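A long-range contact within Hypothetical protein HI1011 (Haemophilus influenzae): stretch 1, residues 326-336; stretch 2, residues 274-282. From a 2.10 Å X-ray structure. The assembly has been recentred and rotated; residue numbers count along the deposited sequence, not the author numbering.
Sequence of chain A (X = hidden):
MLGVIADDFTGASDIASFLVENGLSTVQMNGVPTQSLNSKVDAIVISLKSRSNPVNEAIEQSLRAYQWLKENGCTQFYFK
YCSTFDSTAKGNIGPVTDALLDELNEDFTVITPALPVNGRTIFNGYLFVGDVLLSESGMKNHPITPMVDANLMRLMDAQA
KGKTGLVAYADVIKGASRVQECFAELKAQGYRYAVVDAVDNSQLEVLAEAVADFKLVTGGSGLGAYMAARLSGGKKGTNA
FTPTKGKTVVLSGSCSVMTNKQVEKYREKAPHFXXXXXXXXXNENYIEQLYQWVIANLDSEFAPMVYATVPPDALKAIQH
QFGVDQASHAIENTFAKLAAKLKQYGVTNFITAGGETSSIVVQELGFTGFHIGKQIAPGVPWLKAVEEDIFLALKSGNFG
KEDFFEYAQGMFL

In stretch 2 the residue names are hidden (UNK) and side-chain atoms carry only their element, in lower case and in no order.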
# COMPACT_ATOMS: atom_id res chain seq x y z
N GLN A 326 19.02 -21.28 5.99
CA GLN A 326 19.74 -21.22 7.26
C GLN A 326 20.25 -19.81 7.52
O GLN A 326 20.20 -19.32 8.65
CB GLN A 326 20.91 -22.20 7.26
CG GLN A 326 20.51 -23.68 7.36
CD GLN A 326 19.77 -24.20 6.13
OE1 GLN A 326 19.99 -23.75 5.01
NE2 GLN A 326 18.89 -25.16 6.35
N ALA A 327 20.78 -19.18 6.47
CA ALA A 327 21.31 -17.82 6.54
C ALA A 327 20.20 -16.76 6.61
O ALA A 327 20.37 -15.70 7.20
CB ALA A 327 22.21 -17.55 5.34
N SER A 328 19.08 -17.05 5.95
CA SER A 328 17.92 -16.16 5.93
C SER A 328 17.33 -16.03 7.34
O SER A 328 16.97 -14.94 7.77
CB SER A 328 16.87 -16.72 4.96
OG SER A 328 15.74 -15.88 4.86
N HIS A 329 17.24 -17.16 8.04
CA HIS A 329 16.69 -17.19 9.40
C HIS A 329 17.56 -16.48 10.41
O HIS A 329 17.07 -15.71 11.23
CB HIS A 329 16.48 -18.63 9.86
CG HIS A 329 15.13 -19.20 9.52
ND1 HIS A 329 13.98 -18.82 10.18
CD2 HIS A 329 14.76 -20.13 8.61
CE1 HIS A 329 12.96 -19.50 9.70
NE2 HIS A 329 13.40 -20.30 8.74
N ALA A 330 18.86 -16.78 10.38
CA ALA A 330 19.82 -16.17 11.30
C ALA A 330 19.69 -14.65 11.27
O ALA A 330 19.58 -14.02 12.32
CB ALA A 330 21.23 -16.59 10.92
N ILE A 331 19.69 -14.09 10.06
CA ILE A 331 19.57 -12.65 9.84
C ILE A 331 18.22 -12.10 10.33
O ILE A 331 18.18 -11.06 10.99
CB ILE A 331 19.76 -12.31 8.34
CG1 ILE A 331 21.18 -12.65 7.91
CG2 ILE A 331 19.48 -10.84 8.07
CD1 ILE A 331 21.43 -12.52 6.43
N GLU A 332 17.13 -12.76 9.96
CA GLU A 332 15.79 -12.35 10.37
C GLU A 332 15.55 -12.44 11.87
O GLU A 332 14.92 -11.56 12.46
CB GLU A 332 14.74 -13.19 9.64
CG GLU A 332 14.58 -12.85 8.17
CD GLU A 332 13.65 -13.81 7.44
OE1 GLU A 332 12.76 -14.42 8.08
OE2 GLU A 332 13.81 -13.96 6.21
N ASN A 333 15.99 -13.54 12.48
CA ASN A 333 15.83 -13.72 13.92
C ASN A 333 16.65 -12.69 14.69
O ASN A 333 16.23 -12.23 15.75
CB ASN A 333 16.27 -15.13 14.34
CG ASN A 333 15.24 -16.20 14.01
OD1 ASN A 333 14.03 -16.00 14.19
ND2 ASN A 333 15.71 -17.36 13.57
N THR A 334 17.82 -12.35 14.16
CA THR A 334 18.70 -11.38 14.80
C THR A 334 18.10 -9.97 14.81
O THR A 334 18.08 -9.31 15.85
CB THR A 334 20.12 -11.35 14.17
OG1 THR A 334 20.76 -12.62 14.37
CG2 THR A 334 20.97 -10.27 14.81
N PHE A 335 17.65 -9.50 13.64
CA PHE A 335 17.04 -8.17 13.55
C PHE A 335 15.80 -8.11 14.43
O PHE A 335 15.57 -7.12 15.11
CB PHE A 335 16.65 -7.85 12.10
CG PHE A 335 17.78 -7.36 11.24
CD1 PHE A 335 18.52 -6.24 11.62
CD2 PHE A 335 18.07 -7.98 10.03
CE1 PHE A 335 19.54 -5.75 10.80
CE2 PHE A 335 19.09 -7.50 9.21
CZ PHE A 335 19.82 -6.38 9.60
N ALA A 336 15.00 -9.16 14.39
CA ALA A 336 13.78 -9.23 15.17
C ALA A 336 14.05 -9.15 16.66
O ALA A 336 13.37 -8.41 17.38
CB ALA A 336 13.04 -10.51 14.85
N UNK A 274 28.49 -4.27 10.43
CA UNK A 274 28.04 -5.28 9.48
C UNK A 274 27.65 -6.58 10.17
O UNK A 274 28.46 -7.19 10.88
c UNK A 274 28.71 -6.64 7.46
c UNK A 274 29.12 -5.56 8.44
o UNK A 274 30.86 -6.38 6.48
n UNK A 274 29.46 -7.84 5.51
c UNK A 274 29.77 -6.94 6.44
N UNK A 275 26.41 -7.01 9.96
CA UNK A 275 25.91 -8.24 10.55
C UNK A 275 26.56 -9.42 9.82
O UNK A 275 26.38 -9.59 8.61
c UNK A 275 23.66 -10.70 10.76
c UNK A 275 24.38 -8.28 10.42
c UNK A 275 22.09 -8.81 11.20
c UNK A 275 23.53 -9.26 11.25
N UNK A 276 27.36 -10.20 10.55
CA UNK A 276 28.05 -11.36 10.00
C UNK A 276 27.16 -12.59 10.16
O UNK A 276 26.74 -12.91 11.28
c UNK A 276 30.15 -12.77 10.24
o UNK A 276 30.50 -13.63 11.07
o UNK A 276 30.41 -12.87 9.02
c UNK A 276 29.38 -11.56 10.73
N UNK A 277 26.88 -13.29 9.06
CA UNK A 277 26.01 -14.47 9.08
C UNK A 277 26.54 -15.66 9.88
O UNK A 277 25.76 -16.42 10.45
c UNK A 277 24.72 -16.13 7.68
c UNK A 277 24.95 -13.77 6.91
c UNK A 277 25.64 -14.91 7.65
N UNK A 278 27.86 -15.85 9.89
CA UNK A 278 28.47 -16.96 10.63
C UNK A 278 28.21 -16.79 12.13
O UNK A 278 27.97 -17.77 12.85
c UNK A 278 30.63 -18.38 10.34
o UNK A 278 31.09 -20.22 11.78
c UNK A 278 30.86 -18.99 11.72
o UNK A 278 30.85 -18.26 12.74
c UNK A 278 29.98 -16.99 10.36
N UNK A 279 28.31 -15.56 12.60
CA UNK A 279 28.10 -15.23 14.01
C UNK A 279 26.63 -15.27 14.40
O UNK A 279 26.29 -15.52 15.56
c UNK A 279 30.18 -13.75 14.31
c UNK A 279 30.80 -14.35 15.56
n UNK A 279 31.40 -15.53 15.41
c UNK A 279 28.66 -13.85 14.32
o UNK A 279 30.75 -13.76 16.63
N UNK A 280 25.75 -14.95 13.45
CA UNK A 280 24.32 -14.94 13.71
C UNK A 280 23.79 -16.33 14.06
O UNK A 280 22.84 -16.48 14.82
c UNK A 280 23.57 -14.38 12.50
N UNK A 281 24.43 -17.35 13.49
CA UNK A 281 24.03 -18.73 13.73
C UNK A 281 24.81 -19.34 14.92
O UNK A 281 24.17 -20.06 15.68
c UNK A 281 23.84 -18.99 11.23
c UNK A 281 24.35 -19.63 12.51
c UNK A 281 23.69 -20.98 12.68
c UNK A 281 24.21 -19.75 9.98
N UNK A 282 26.12 -19.10 15.07
CA UNK A 282 26.81 -19.79 16.16
C UNK A 282 27.11 -18.97 17.40
O UNK A 282 27.23 -19.61 18.45
c UNK A 282 28.40 -22.21 12.58
n UNK A 282 28.77 -21.22 13.37
c UNK A 282 28.17 -20.24 15.61
n UNK A 282 27.40 -22.85 13.16
c UNK A 282 27.13 -22.25 14.36
c UNK A 282 27.99 -21.22 14.50

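Position 274 has five side-chain atoms: three carbons in a row, the third carrying one oxygen and one nitrogen. None of them comes near stretch 1. This is a glutamine, Q274, and its chain is extended and exposed.

Position 275 has four carbons, forked at the second. The side chain points toward stretch 1 and reaches T334, I331 and F335. This is a leucine, L275. Its CD1 lies over one face of the F335 ring, 3.9 Å from the ring centroid, a CH-pi contact. CD1 is also 4.1 Å from T334 CG2, and CD2 is 4.3 Å from I331 CG1.

Position 276 has two carbons, the second carrying two oxygens. It points away from stretch 1. This is an aspartate, D276, at the N-cap of the helix that follows. Its OD2 accepts a hydrogen bond from the backbone N of position 279, at 3.3 Å.

Position 277 has three carbons, one carrying the other two. They face A327 and I331. This is a valine, V277. CG1 packs 3.7 Å from A327 CB, and CG2 3.8 Å from I331 CD1.

Position 278 has three carbons in a row, the third carrying two oxygens. It points away and touches nothing on stretch 1. This is a glutamate, E278.

Position 279 has three carbons, the third carrying one oxygen and one nitrogen. It is out of reach of stretch 1. This is a glutamine, Q279.

Position 280 has a single carbon, directed at A330 and T334. This is an alanine, A280. Its CB is 3.6 Å from A330 CB and 3.8 Å from T334 OG1.

Position 281 has four carbons, forked at the first, with one arm two carbons long. Its long arm reaches A330 and the backbone O of Q326. This is an isoleucine, I281. CG1 lies 3.6 Å from A330 CB, and CD1 4.2 Å from the backbone O of Q326.

Position 282 has one carbon, then a five-membered ring of three carbons and two nitrogens. The ring does not reach stretch 1. This is a histidine, H282; its ND1 makes a weak hydrogen bond to E278 OE2.

The contact is mainly apolar packing, with no hydrogen bonds across it. The two helices cross at 75°, their axes 8.6 Å apart at closest approach. The small side chains of A330 and A280 meet there, with their CA atoms 5.3 Å apart. T334 OG1 donates to A330 O at 2.7 Å, so its hydroxyl is satisfied within its own helix. L275, two residues before the second helix, extends the packing to F335.

Stretch 2 274-282: QLDVEQAIH
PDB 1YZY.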